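3-oxoacyl-(Acyl-carrier protein) synthase (PDB 4EFI) probably acts as a 3-oxoacyl-[acyl-carrier-protein] synthase of the thiolase superfamily, an acyltransferase class that extends acyl chains by condensation. Local coordinates at residues L12-A17 with A134-M139; A191-G196 with A337-A342. All coordinates share one frame; numbering follows the deposited sequence.

Contact 1 of 2, residues L12-A17 with A134-M139; sequences LRTQGA and ALWLGM. With FMT (formic acid), chain D.
L12 lays its CD1 methyl over one face of the W136 indole, 3.7 Å from the centroid of the five-membered ring and 13° off the normal: a CH-pi contact set toward the rim, with CD1 3.6 Å from W136 CE2. It belongs to a sheet-on-helix contact of the thiolase fold, in which helix 130-143 is sandwiched between two mixed sheets. L12 and T14 come from strand 10-15, at the margin of one sheet, while A17, after the turn at G16, opens strand 17-26 of the other. Strand 12-15 and helix 134-139 run at 51° to each other, their axes 8.9 Å apart. W136 CG stands anti to the backbone N (chi1 165°), and the indole extends from there to meet L12. T14 comes in beside it, the two side chains crossing at about a right angle, with CG2 3.8 Å from W136 CD1.

M139 can be followed outward, one turn further along the helix. Its CB meets T14 OG1 at 3.7 Å and also borders the A17 methyl. CG then packs on that methyl, 3.8 Å from A17 CB. The chain stays extended beyond CG: SD passes near T14 OG1 again, and the terminal CE finishes beside the backbone oxygen of A17. M139 thus spans T14 of one sheet and A17 and I19 of the other. The grip between the two segments is van der Waals contact, though just beyond the helical segment Q143 OE1 accepts a bond from Q15 N. At the turn, G16 N donates to O1 of a formic acid molecule, probably from the crystallisation liquor, at 2.8 Å.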
# COMPACT_ATOMS: atom_id res chain seq x y z
N LEU A 12 16.57 9.66 2.37
CA LEU A 12 16.99 9.35 1.00
C LEU A 12 16.43 10.41 0.06
O LEU A 12 15.36 10.96 0.30
CB LEU A 12 16.47 7.98 0.57
CG LEU A 12 17.02 6.83 1.39
CD1 LEU A 12 16.11 5.62 1.28
CD2 LEU A 12 18.44 6.50 0.92
N ARG A 13 17.14 10.69 -1.02
CA ARG A 13 16.74 11.69 -2.00
C ARG A 13 16.99 11.12 -3.39
O ARG A 13 18.05 10.54 -3.66
CB ARG A 13 17.54 12.98 -1.82
CG ARG A 13 17.24 14.07 -2.85
CD ARG A 13 18.36 15.11 -2.82
NE ARG A 13 18.17 16.21 -3.77
CZ ARG A 13 18.43 16.12 -5.07
NH1 ARG A 13 18.88 14.98 -5.58
NH2 ARG A 13 18.24 17.17 -5.86
N THR A 14 16.02 11.28 -4.29
CA THR A 14 16.23 10.93 -5.68
C THR A 14 15.91 12.14 -6.57
O THR A 14 15.25 13.10 -6.15
CB THR A 14 15.35 9.74 -6.14
OG1 THR A 14 13.97 10.09 -6.05
CG2 THR A 14 15.57 8.53 -5.27
N GLN A 15 16.43 12.11 -7.79
CA GLN A 15 16.06 13.06 -8.82
C GLN A 15 16.15 12.37 -10.17
O GLN A 15 16.77 11.31 -10.30
CB GLN A 15 16.94 14.31 -8.77
CG GLN A 15 18.39 14.09 -9.00
CD GLN A 15 19.18 15.38 -8.82
OE1 GLN A 15 18.65 16.48 -9.01
NE2 GLN A 15 20.44 15.25 -8.42
N GLY A 16 15.48 12.92 -11.17
CA GLY A 16 15.56 12.37 -12.51
C GLY A 16 14.51 11.32 -12.83
O GLY A 16 14.62 10.67 -13.87
N ALA A 17 13.50 11.17 -11.99
CA ALA A 17 12.43 10.20 -12.21
C ALA A 17 11.11 10.77 -11.76
O ALA A 17 11.07 11.55 -10.80
CB ALA A 17 12.71 8.91 -11.45
N ALA A 134 8.74 1.22 -2.53
CA ALA A 134 8.71 0.87 -3.95
C ALA A 134 9.01 2.08 -4.83
O ALA A 134 9.76 1.97 -5.81
CB ALA A 134 7.37 0.28 -4.32
N LEU A 135 8.41 3.22 -4.50
CA LEU A 135 8.69 4.45 -5.24
C LEU A 135 10.16 4.79 -5.17
O LEU A 135 10.79 5.09 -6.18
CB LEU A 135 7.87 5.62 -4.67
CG LEU A 135 6.37 5.64 -4.96
CD1 LEU A 135 5.72 6.82 -4.27
CD2 LEU A 135 6.08 5.71 -6.42
N TRP A 136 10.74 4.76 -3.97
CA TRP A 136 12.14 5.07 -3.82
C TRP A 136 13.02 4.10 -4.63
O TRP A 136 13.92 4.54 -5.37
CB TRP A 136 12.59 5.06 -2.34
CG TRP A 136 14.06 5.02 -2.26
CD1 TRP A 136 14.90 6.03 -2.54
CD2 TRP A 136 14.86 3.88 -1.96
NE1 TRP A 136 16.21 5.59 -2.45
CE2 TRP A 136 16.20 4.27 -2.09
CE3 TRP A 136 14.57 2.56 -1.59
CZ2 TRP A 136 17.26 3.38 -1.85
CZ3 TRP A 136 15.61 1.68 -1.36
CH2 TRP A 136 16.94 2.10 -1.49
N LEU A 137 12.75 2.80 -4.52
CA LEU A 137 13.60 1.84 -5.20
C LEU A 137 13.53 2.04 -6.69
O LEU A 137 14.55 2.04 -7.39
CB LEU A 137 13.23 0.41 -4.83
CG LEU A 137 14.18 -0.62 -5.44
CD1 LEU A 137 15.64 -0.34 -5.07
CD2 LEU A 137 13.76 -1.98 -4.94
N GLY A 138 12.33 2.20 -7.20
CA GLY A 138 12.17 2.42 -8.63
C GLY A 138 12.82 3.68 -9.14
O GLY A 138 13.45 3.70 -10.20
N MET A 139 12.67 4.77 -8.39
CA MET A 139 13.28 6.02 -8.78
C MET A 139 14.80 5.96 -8.69
O MET A 139 15.51 6.54 -9.51
CB MET A 139 12.72 7.21 -7.98
CG MET A 139 11.27 7.47 -8.29
SD MET A 139 10.70 9.07 -7.69
CE MET A 139 9.16 9.19 -8.58
C FMT D . 13.25 15.11 -12.40
O1 FMT D . 14.03 15.33 -11.49
O2 FMT D . 11.95 15.10 -12.14

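Contact 2 of 2, residues A191-G196 with A337-A342; sequences AHFIIG and ASAALA
I194 and S338 face each other in the tightly knit part of this strand pair. S338 N donates to I194 O over 2.8 Å, in the plane of that carbonyl, and the return bond from I194 N to S338 O is longer, 3.3 Å, its donor lying 41° above the carbonyl plane. S338 OG sits between its own backbone N and carbonyl carbon (chi1 66°), which brings it close to I194 across the pair: it lies 3.5 Å from I194 CB and takes a weak second bond from I194 N. Its stronger partner is T253 OG1 on helix 235-257, so this buried hydroxyl ties the strand to the helix covering that face, where I194 also packs on L249. The H192 and A340 pair repeats the ladder, with A340 N to H192 O at 2.8 Å, while CA-H...O contacts such as F193 CA to S338 O fill in between.

The strands are antiparallel neighbours within one mixed sheet of the thiolase fold, and they bring together two sequence families of the synthase: 191-196 lies within the synthase III range, 337-342 within its C-terminal range. On the face carrying F193, I195, A337 and A339 they meet helix 130-143. F193 turns a ring edge to S338 O and brings CE2 to 3.6 Å from A339 CB, and its ring stands edge-to-face with W136.

Side-chain contact is looser at the two partly exposed residues. I195 comes no nearer to the A337 side chain than 4.2 Å, from its CG1 to A337 CB. H192 leaves its imidazole with little cross-strand contact and leans instead on R13; beyond it, A191 CB closes that end against L341 CB at 3.8 Å.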
# COMPACT_ATOMS: atom_id res chain seq x y z
N ALA A 191 12.75 14.13 -5.12
CA ALA A 191 11.85 13.39 -4.26
C ALA A 191 12.60 13.01 -2.99
O ALA A 191 13.79 12.69 -3.04
CB ALA A 191 11.35 12.14 -4.96
N HIS A 192 11.92 13.06 -1.86
CA HIS A 192 12.51 12.75 -0.56
C HIS A 192 11.77 11.61 0.11
O HIS A 192 10.53 11.51 0.01
CB HIS A 192 12.46 13.97 0.36
CG HIS A 192 13.22 15.14 -0.17
ND1 HIS A 192 14.55 15.36 0.11
CD2 HIS A 192 12.84 16.14 -1.00
CE1 HIS A 192 14.95 16.45 -0.51
NE2 HIS A 192 13.93 16.95 -1.19
N PHE A 193 12.52 10.73 0.78
CA PHE A 193 11.98 9.53 1.39
C PHE A 193 12.64 9.31 2.74
O PHE A 193 13.80 9.68 2.94
CB PHE A 193 12.27 8.30 0.54
CG PHE A 193 11.82 8.43 -0.89
CD1 PHE A 193 12.67 8.96 -1.85
CD2 PHE A 193 10.57 7.98 -1.29
CE1 PHE A 193 12.25 9.06 -3.18
CE2 PHE A 193 10.18 8.07 -2.61
CZ PHE A 193 11.01 8.62 -3.55
N ILE A 194 11.89 8.70 3.65
CA ILE A 194 12.43 8.21 4.93
C ILE A 194 11.96 6.79 5.11
O ILE A 194 10.78 6.49 4.87
CB ILE A 194 12.00 9.08 6.13
CG1 ILE A 194 12.40 10.54 5.89
CG2 ILE A 194 12.60 8.51 7.43
CD1 ILE A 194 12.11 11.47 7.07
N ILE A 195 12.87 5.88 5.45
CA ILE A 195 12.52 4.46 5.59
C ILE A 195 13.09 3.92 6.89
O ILE A 195 14.30 4.03 7.13
CB ILE A 195 13.03 3.60 4.41
CG1 ILE A 195 12.51 4.13 3.06
CG2 ILE A 195 12.62 2.15 4.59
CD1 ILE A 195 13.07 3.37 1.85
N GLY A 196 12.23 3.37 7.76
CA GLY A 196 12.66 2.84 9.04
C GLY A 196 12.14 1.44 9.30
O GLY A 196 11.14 1.03 8.72
N ALA A 337 7.56 4.26 6.33
CA ALA A 337 8.23 4.89 5.20
C ALA A 337 7.41 6.06 4.69
O ALA A 337 6.17 6.03 4.72
CB ALA A 337 8.49 3.89 4.09
N SER A 338 8.10 7.09 4.22
CA SER A 338 7.45 8.25 3.62
C SER A 338 8.02 8.58 2.26
O SER A 338 9.14 8.20 1.91
CB SER A 338 7.60 9.47 4.51
OG SER A 338 8.97 9.83 4.56
N ALA A 339 7.22 9.33 1.48
CA ALA A 339 7.66 9.94 0.23
C ALA A 339 7.05 11.33 0.18
O ALA A 339 5.89 11.52 0.54
CB ALA A 339 7.19 9.14 -0.96
N ALA A 340 7.82 12.30 -0.28
CA ALA A 340 7.32 13.64 -0.49
C ALA A 340 7.84 14.10 -1.82
O ALA A 340 9.04 14.15 -2.03
CB ALA A 340 7.79 14.57 0.60
N LEU A 341 6.93 14.45 -2.73
CA LEU A 341 7.31 14.81 -4.08
C LEU A 341 6.12 15.44 -4.81
O LEU A 341 4.97 15.32 -4.40
CB LEU A 341 7.83 13.59 -4.86
CG LEU A 341 6.80 12.59 -5.38
CD1 LEU A 341 7.48 11.54 -6.24
CD2 LEU A 341 6.02 11.93 -4.27
N ALA A 342 6.43 16.12 -5.91
CA ALA A 342 5.44 16.62 -6.86
C ALA A 342 5.03 15.51 -7.82
O ALA A 342 5.86 14.74 -8.30
CB ALA A 342 6.00 17.81 -7.62

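How the contacts relate
Both contacts involve the same sheet and the same helix, 130-143, yet at different depths. Contact 2 is buried and joins two inner strands, largely by paired backbone bonds; contact 1 is partly buried and sets the outermost strand 10-15, with the start of strand 17-26, on the helix through methyl, sulphur and indole surfaces. Strand 190-197 bridges them. Probable backbone bonds from L12 N to F193 O, 2.8 Å, and from A191 N to T14 O, 2.9 Å, tie one contact to the other. F193 is shared in space: its CE1 lies against T14 OG1, its CE2 against W136 N. Backbone pairing knits the strands, whereas strand and helix segments meet mainly through side chains, without hydrogen bonds between them.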